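PDB 2WAN: pullulanase from Bacillus acidopullulyticus, which hydrolyses alpha-1,6-glucosidic linkages in pullulan and probably in branched starch-derived glucans. Local coordinates for residues A417-D422 and L537-H542; E533-I538 and N612-D617; G455-F460 and A520-P525. One frame throughout, in Å; residues are numbered along the deposited sequence.

Interaction 1 (A417-D422 and L537-H542); sequences AGWQGD and LIQSLH. With GOL (glycerol), chain G.
Ala417 meets the helix through its carbonyl: Gln539 NE2 donates to Ala417 O at 3.1 Å, with an N-H...O angle of 164°. The acceptor lies close to the Gln539 amide plane, whereas the donor is tilted 26° from the carbonyl plane. Gln539 reaches the loop with CG anti to the backbone N (chi1 -178°) and the chain extended beyond it. Water 1 donates both to Ala417 O and to Gln539 OE1, so the amide is tied through its oxygen as well. Gly418 has backbone angles at which a CB would run into the carbonyl O of Ala417, which calls for glycine; such a CB would also be tight against Gln539 NE2. Gly418 O accepts hydrogen bonds from O2 and O3 of a glycerol, probably from the crystallisation liquor, and Gln539 NE2 donates to glycerol O3 at 2.9 Å. An alanine in place of Gln539 would probably leave Ala417 O without its amide donor and open a gap beside the loop, since everything past CB would be gone. Trp419 opens a short 3-10 turn and brings the edge of its indole to the helix, CZ3 lying 4.0 Å from Gln539 CB and CH2 4.5 Å from Ile538 CG2. Asp422 ends the segment. Water 2 donates to Gln539 O, but its link to Asp422 OD1 is short and doubtful. The polar ends of Asp422 and His542 find their main partner in His615, which gives ND1 to Asp422 OD2, offers its carbonyl to His542 NE2 and stacks on Trp419. The loop leading to strand 435-438 thus lies against helix 529-543, while Leu541 on that helix packs on helix 474-481 and on Val486 of barrel strand 485-488.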
# COMPACT_ATOMS: atom_id res chain seq x y z
N ALA A 417 12.97 -12.01 -28.92
CA ALA A 417 12.57 -13.17 -29.71
C ALA A 417 11.86 -14.18 -28.81
O ALA A 417 12.26 -14.38 -27.65
CB ALA A 417 13.80 -13.81 -30.38
N GLY A 418 10.79 -14.77 -29.33
CA GLY A 418 10.06 -15.79 -28.58
C GLY A 418 8.98 -15.25 -27.66
O GLY A 418 8.24 -16.04 -27.08
N TRP A 419 8.89 -13.92 -27.53
CA TRP A 419 7.93 -13.25 -26.63
C TRP A 419 6.48 -13.66 -26.89
O TRP A 419 5.69 -13.77 -25.94
CB TRP A 419 8.08 -11.74 -26.79
CG TRP A 419 7.33 -10.86 -25.79
CD1 TRP A 419 6.36 -9.95 -26.09
CD2 TRP A 419 7.55 -10.78 -24.37
NE1 TRP A 419 5.94 -9.31 -24.93
CE2 TRP A 419 6.66 -9.80 -23.87
CE3 TRP A 419 8.40 -11.44 -23.48
CZ2 TRP A 419 6.60 -9.46 -22.50
CZ3 TRP A 419 8.33 -11.11 -22.10
CH2 TRP A 419 7.43 -10.12 -21.63
N GLN A 420 6.11 -13.90 -28.16
CA GLN A 420 4.74 -14.36 -28.45
C GLN A 420 4.40 -15.75 -27.87
O GLN A 420 3.24 -16.11 -27.80
CB GLN A 420 4.44 -14.32 -29.95
CG GLN A 420 4.42 -12.92 -30.55
CD GLN A 420 3.44 -11.98 -29.86
OE1 GLN A 420 3.81 -10.90 -29.42
NE2 GLN A 420 2.18 -12.41 -29.77
N GLY A 421 5.42 -16.52 -27.49
CA GLY A 421 5.20 -17.80 -26.84
C GLY A 421 5.21 -17.76 -25.31
O GLY A 421 5.05 -18.80 -24.68
N ASP A 422 5.41 -16.58 -24.73
CA ASP A 422 5.51 -16.43 -23.27
C ASP A 422 4.16 -16.80 -22.63
O ASP A 422 3.12 -16.37 -23.12
CB ASP A 422 5.89 -15.00 -22.93
CG ASP A 422 5.98 -14.76 -21.43
OD1 ASP A 422 6.74 -15.51 -20.78
OD2 ASP A 422 5.26 -13.88 -20.94
N LEU A 537 14.14 -10.92 -18.59
CA LEU A 537 14.09 -11.45 -17.21
C LEU A 537 12.77 -12.21 -16.96
O LEU A 537 12.75 -13.36 -16.50
CB LEU A 537 14.27 -10.33 -16.17
CG LEU A 537 14.16 -10.68 -14.67
CD1 LEU A 537 14.87 -9.61 -13.83
CD2 LEU A 537 12.71 -10.78 -14.17
N ILE A 538 11.66 -11.53 -17.27
CA ILE A 538 10.32 -12.09 -17.08
C ILE A 538 10.12 -13.34 -17.94
O ILE A 538 9.63 -14.37 -17.45
CB ILE A 538 9.26 -11.01 -17.36
CG1 ILE A 538 9.39 -9.89 -16.32
CG2 ILE A 538 7.81 -11.60 -17.41
CD1 ILE A 538 8.74 -8.56 -16.78
N GLN A 539 10.52 -13.26 -19.20
CA GLN A 539 10.45 -14.41 -20.11
C GLN A 539 11.20 -15.63 -19.56
O GLN A 539 10.69 -16.78 -19.61
CB GLN A 539 11.01 -14.01 -21.48
CG GLN A 539 10.96 -15.07 -22.55
CD GLN A 539 11.50 -14.55 -23.87
OE1 GLN A 539 12.52 -13.84 -23.91
NE2 GLN A 539 10.84 -14.91 -24.95
N SER A 540 12.40 -15.38 -19.04
CA SER A 540 13.26 -16.44 -18.51
C SER A 540 12.63 -17.14 -17.33
O SER A 540 12.63 -18.36 -17.25
CB SER A 540 14.62 -15.86 -18.07
OG SER A 540 15.44 -16.88 -17.51
N LEU A 541 12.12 -16.35 -16.39
CA LEU A 541 11.50 -16.88 -15.18
C LEU A 541 10.24 -17.68 -15.57
O LEU A 541 10.06 -18.80 -15.08
CB LEU A 541 11.20 -15.79 -14.15
CG LEU A 541 12.46 -15.24 -13.42
CD1 LEU A 541 12.12 -14.09 -12.51
CD2 LEU A 541 13.16 -16.37 -12.61
N HIS A 542 9.44 -17.14 -16.49
CA HIS A 542 8.24 -17.84 -16.95
C HIS A 542 8.58 -19.20 -17.56
O HIS A 542 7.87 -20.18 -17.32
CB HIS A 542 7.45 -17.03 -17.98
CG HIS A 542 6.68 -15.86 -17.44
ND1 HIS A 542 6.42 -15.66 -16.09
CD2 HIS A 542 6.02 -14.88 -18.09
CE1 HIS A 542 5.68 -14.57 -15.95
NE2 HIS A 542 5.40 -14.09 -17.16
C1 GOL G . 8.81 -20.74 -24.80
O1 GOL G . 8.13 -21.57 -25.71
C2 GOL G . 8.51 -19.27 -25.11
O2 GOL G . 9.07 -18.93 -26.36
C3 GOL G . 9.12 -18.40 -24.02
O3 GOL G . 8.91 -17.03 -24.28
O HOH W 1 14.41 -14.38 -25.94
O HOH W 2 8.50 -17.24 -21.41

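Interaction 2 (E533-I538 and N612-D617)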
# COMPACT_ATOMS: atom_id res chain seq x y z
N GLU A 533 15.42 -5.93 -21.88
CA GLU A 533 16.11 -6.74 -20.89
C GLU A 533 15.23 -7.15 -19.73
O GLU A 533 15.35 -8.26 -19.25
CB GLU A 533 17.42 -6.08 -20.42
CG GLU A 533 18.45 -6.06 -21.59
CD GLU A 533 19.65 -5.17 -21.34
OE1 GLU A 533 19.85 -4.72 -20.19
OE2 GLU A 533 20.42 -4.90 -22.31
N LEU A 534 14.33 -6.26 -19.30
CA LEU A 534 13.39 -6.63 -18.25
C LEU A 534 12.40 -7.66 -18.77
O LEU A 534 12.05 -8.62 -18.07
CB LEU A 534 12.70 -5.40 -17.66
CG LEU A 534 11.63 -5.65 -16.57
CD1 LEU A 534 12.14 -6.53 -15.40
CD2 LEU A 534 11.05 -4.34 -16.04
N LYS A 535 11.95 -7.48 -20.02
CA LYS A 535 11.11 -8.51 -20.62
C LYS A 535 11.84 -9.85 -20.67
O LYS A 535 11.21 -10.88 -20.45
CB LYS A 535 10.62 -8.11 -22.03
CG LYS A 535 9.62 -6.97 -22.03
CD LYS A 535 9.26 -6.54 -23.48
CE LYS A 535 8.18 -5.46 -23.43
NZ LYS A 535 7.97 -4.84 -24.78
N GLN A 536 13.15 -9.84 -20.96
CA GLN A 536 13.92 -11.08 -21.01
C GLN A 536 14.00 -11.73 -19.64
O GLN A 536 13.93 -12.95 -19.54
CB GLN A 536 15.32 -10.85 -21.59
CG GLN A 536 15.25 -10.55 -23.09
CD GLN A 536 16.61 -10.16 -23.66
OE1 GLN A 536 17.12 -9.07 -23.42
NE2 GLN A 536 17.18 -11.06 -24.45
N LEU A 537 14.14 -10.92 -18.59
CA LEU A 537 14.09 -11.45 -17.21
C LEU A 537 12.77 -12.21 -16.96
O LEU A 537 12.75 -13.36 -16.50
CB LEU A 537 14.27 -10.33 -16.17
CG LEU A 537 14.16 -10.68 -14.67
CD1 LEU A 537 14.87 -9.61 -13.83
CD2 LEU A 537 12.71 -10.78 -14.17
N ILE A 538 11.66 -11.53 -17.27
CA ILE A 538 10.32 -12.09 -17.08
C ILE A 538 10.12 -13.34 -17.94
O ILE A 538 9.63 -14.37 -17.45
CB ILE A 538 9.26 -11.01 -17.36
CG1 ILE A 538 9.39 -9.89 -16.32
CG2 ILE A 538 7.81 -11.60 -17.41
CD1 ILE A 538 8.74 -8.56 -16.78
N ASN A 612 -0.05 -5.75 -19.13
CA ASN A 612 -0.25 -5.96 -20.57
C ASN A 612 1.06 -5.97 -21.36
O ASN A 612 1.27 -6.86 -22.20
CB ASN A 612 -1.22 -4.92 -21.13
CG ASN A 612 -2.67 -5.16 -20.71
OD1 ASN A 612 -3.14 -6.30 -20.55
ND2 ASN A 612 -3.41 -4.06 -20.54
N GLU A 613 1.96 -5.02 -21.08
CA GLU A 613 3.19 -4.89 -21.87
C GLU A 613 4.30 -5.84 -21.42
O GLU A 613 5.05 -6.39 -22.27
CB GLU A 613 3.69 -3.43 -21.83
CG GLU A 613 4.89 -3.13 -22.70
CD GLU A 613 4.61 -3.28 -24.20
OE1 GLU A 613 3.44 -3.07 -24.63
OE2 GLU A 613 5.56 -3.59 -24.95
N TYR A 614 4.43 -6.02 -20.10
CA TYR A 614 5.53 -6.82 -19.54
C TYR A 614 5.14 -8.20 -19.03
O TYR A 614 6.01 -8.98 -18.70
CB TYR A 614 6.28 -6.04 -18.43
CG TYR A 614 7.04 -4.82 -18.93
CD1 TYR A 614 8.43 -4.87 -19.18
CD2 TYR A 614 6.38 -3.60 -19.15
CE1 TYR A 614 9.13 -3.75 -19.64
CE2 TYR A 614 7.08 -2.47 -19.60
CZ TYR A 614 8.44 -2.56 -19.84
OH TYR A 614 9.12 -1.45 -20.26
N HIS A 615 3.85 -8.52 -19.00
CA HIS A 615 3.37 -9.88 -18.63
C HIS A 615 3.72 -10.20 -17.16
O HIS A 615 4.01 -11.34 -16.81
CB HIS A 615 3.89 -11.00 -19.55
CG HIS A 615 3.63 -10.79 -21.02
ND1 HIS A 615 4.11 -11.65 -21.98
CD2 HIS A 615 2.97 -9.81 -21.69
CE1 HIS A 615 3.75 -11.22 -23.18
NE2 HIS A 615 3.06 -10.11 -23.04
N VAL A 616 3.70 -9.16 -16.33
CA VAL A 616 3.92 -9.40 -14.91
C VAL A 616 2.69 -10.04 -14.29
O VAL A 616 1.55 -9.90 -14.78
CB VAL A 616 4.43 -8.16 -14.13
CG1 VAL A 616 5.84 -7.74 -14.64
CG2 VAL A 616 3.42 -7.00 -14.19
N ASP A 617 2.94 -10.84 -13.25
CA ASP A 617 1.93 -11.75 -12.71
C ASP A 617 1.26 -11.25 -11.42
O ASP A 617 0.34 -11.89 -10.90
CB ASP A 617 2.60 -13.11 -12.45
CG ASP A 617 3.28 -13.65 -13.69
OD1 ASP A 617 2.57 -14.10 -14.61
OD2 ASP A 617 4.53 -13.65 -13.72
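Lys535 and Glu613 join the two helices by a salt bridge, NZ lying 2.7 Å from OE2. The lysine places CG beside its backbone N (chi1 -70°) and runs extended from there to NZ. Glu613 instead bends at chi2 (65°) after a CG anti to the backbone N, and its OE2 receives the ammonium on the anti lone pair, away from the other carboxylate oxygen. On its way the lysine chain crosses the Tyr614 side chain at about a right angle: CG lies 3.7 Å from Tyr614 CD1, and CE stands above one ring face, offset toward the rim. NZ is 5.5 Å from the ring centroid, so any cation-pi term is weak. Leu534 CD2 adds an apolar contact, 4.1 Å from Tyr614 CD1. At the other end of the contact, Ile538 CD1 lies 3.9 Å from Tyr614 CB and also packs against Tyr614 O, at 3.4 Å. The chain turns there, as His615 leaves helix 597-614 with positive phi. Lys535 NZ also forms a salt bridge with Asp415 and a hydrogen bond with Thr414. Two carboxylates around one ammonium would be expected to favour its charged form, and the three partners fix where NZ sits. The chemistry therefore implies a polar tie across a buried contact between the two helices, with apolar contacts from Leu534, Ile538 and Tyr614 beside it.

Interaction 3 (G455-F460 and A520-P525)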
# COMPACT_ATOMS: atom_id res chain seq x y z
N GLY A 455 24.58 -7.62 -11.37
CA GLY A 455 23.72 -6.53 -10.92
C GLY A 455 22.64 -6.11 -11.90
O GLY A 455 21.99 -5.08 -11.69
N LYS A 456 22.40 -6.93 -12.93
CA LYS A 456 21.54 -6.56 -14.07
C LYS A 456 20.34 -7.49 -14.27
O LYS A 456 20.37 -8.65 -13.86
CB LYS A 456 22.35 -6.55 -15.37
CG LYS A 456 23.61 -5.65 -15.29
CD LYS A 456 23.24 -4.16 -15.30
CE LYS A 456 24.51 -3.29 -15.40
NZ LYS A 456 24.16 -1.85 -15.34
N TYR A 457 19.28 -6.98 -14.92
CA TYR A 457 18.14 -7.83 -15.28
C TYR A 457 18.61 -9.11 -15.96
O TYR A 457 18.07 -10.18 -15.70
CB TYR A 457 17.17 -7.12 -16.25
CG TYR A 457 16.56 -5.82 -15.76
CD1 TYR A 457 15.81 -5.76 -14.58
CD2 TYR A 457 16.72 -4.65 -16.51
CE1 TYR A 457 15.22 -4.56 -14.17
CE2 TYR A 457 16.14 -3.44 -16.10
CZ TYR A 457 15.40 -3.41 -14.92
OH TYR A 457 14.84 -2.22 -14.50
N LEU A 458 19.58 -8.98 -16.87
CA LEU A 458 19.98 -10.13 -17.70
C LEU A 458 20.61 -11.27 -16.92
O LEU A 458 20.67 -12.40 -17.42
CB LEU A 458 20.91 -9.71 -18.87
CG LEU A 458 20.23 -8.90 -19.99
CD1 LEU A 458 21.22 -8.73 -21.13
CD2 LEU A 458 18.95 -9.58 -20.50
N ALA A 459 21.10 -11.01 -15.70
CA ALA A 459 21.61 -12.10 -14.86
C ALA A 459 20.56 -13.20 -14.67
O ALA A 459 20.91 -14.37 -14.57
CB ALA A 459 22.10 -11.56 -13.51
N PHE A 460 19.27 -12.82 -14.65
CA PHE A 460 18.16 -13.77 -14.50
C PHE A 460 17.89 -14.63 -15.74
O PHE A 460 17.00 -15.50 -15.72
CB PHE A 460 16.86 -13.02 -14.16
CG PHE A 460 16.78 -12.55 -12.73
CD1 PHE A 460 17.46 -11.40 -12.30
CD2 PHE A 460 15.98 -13.22 -11.81
CE1 PHE A 460 17.37 -10.96 -10.98
CE2 PHE A 460 15.89 -12.79 -10.47
CZ PHE A 460 16.57 -11.65 -10.06
N ALA A 520 19.46 1.61 -14.26
CA ALA A 520 20.69 1.11 -13.61
C ALA A 520 20.82 -0.41 -13.74
O ALA A 520 21.94 -0.93 -13.75
CB ALA A 520 20.73 1.53 -12.11
N TYR A 521 19.70 -1.11 -13.89
CA TYR A 521 19.72 -2.58 -14.01
C TYR A 521 19.80 -3.07 -15.47
O TYR A 521 19.85 -4.28 -15.70
CB TYR A 521 18.50 -3.20 -13.29
CG TYR A 521 18.30 -2.71 -11.87
CD1 TYR A 521 19.40 -2.52 -11.02
CD2 TYR A 521 17.02 -2.47 -11.36
CE1 TYR A 521 19.23 -2.05 -9.70
CE2 TYR A 521 16.83 -2.00 -10.02
CZ TYR A 521 17.96 -1.81 -9.21
OH TYR A 521 17.81 -1.37 -7.92
N ALA A 522 19.81 -2.13 -16.43
CA ALA A 522 20.00 -2.47 -17.85
C ALA A 522 21.48 -2.41 -18.19
O ALA A 522 22.24 -1.73 -17.50
CB ALA A 522 19.22 -1.49 -18.73
N THR A 523 21.88 -3.08 -19.28
CA THR A 523 23.27 -3.02 -19.73
C THR A 523 23.66 -1.61 -20.21
O THR A 523 24.84 -1.25 -20.24
CB THR A 523 23.61 -4.08 -20.81
OG1 THR A 523 22.82 -3.86 -21.98
CG2 THR A 523 23.39 -5.49 -20.27
N THR A 524 22.65 -0.84 -20.59
CA THR A 524 22.83 0.58 -20.91
C THR A 524 21.53 1.33 -20.60
O THR A 524 20.43 0.79 -20.77
CB THR A 524 23.20 0.79 -22.41
OG1 THR A 524 23.35 2.20 -22.66
CG2 THR A 524 22.09 0.28 -23.33
N PRO A 525 21.65 2.59 -20.16
CA PRO A 525 20.44 3.40 -19.96
C PRO A 525 19.92 4.02 -21.24
O PRO A 525 18.86 4.64 -21.25
CB PRO A 525 20.91 4.48 -18.98
CG PRO A 525 22.32 4.67 -19.31
CD PRO A 525 22.85 3.30 -19.66
O HOH W 3 19.97 -6.17 -17.87
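Lys456 and Tyr521 bring the two backbones closest, their CA atoms 4.4 Å apart, while the end-to-end directions of the touching parts differ by 46°. A single direct backbone hydrogen bond joins the segments: Tyr457 N donates to Tyr521 O at 2.9 Å, in the carbonyl plane. Water 3 extends this link, accepting from Leu458 N and donating to the same Tyr521 O. Lys456 bends at chi2 (-72°), and its NZ donates to both Ala520 O and Ala522 O, each at 2.9 Å. Both bonds approach obliquely, the donor standing above the Ala522 carbonyl plane and tilted from that of Ala520. One ammonium thereby bridges the carbonyls flanking Tyr521. The tyrosines supply most of the apolar contact: Tyr521 CB sits over the centre of the Tyr457 ring, 3.5 Å from its centroid, in a CH-pi contact. The Tyr521 ring then presents its edge to that face as an offset edge-to-face pair, with centroids 5.8 Å apart and planes at 84°. Tyr457 OH bonds to the carbonyl of Glu518, just before the second segment. Farther along, Leu458 CD1 meets Thr523 CG2 at 4.0 Å, and Thr523 OG1 bonds to Glu533 of helix 529-543. The arrangement joins two connecting loops of the alpha-amylase-type (beta/alpha)8 barrel: one leads from helix 440-444 to helix 474-481, the other from strand 511-513 to helix 529-543.

In the fold
Helix 529-543 is the common element. Interactions 1 and 2 both use it, share Leu537 and Ile538, and have centres about 7 Å apart; His615 connects the two contacts. Interaction 3 lies about 16 Å from the centre of interaction 1 and 14 Å from that of interaction 2, and the same helix also meets it through Ser540 and Glu533. Along the chain, interaction 3 is nested within the loop closed by interaction 1 and closes before interaction 2 opens. Together they join the segment preceding barrel strand 435-438, two connecting loops and helix 597-614 against one helix of the catalytic barrel.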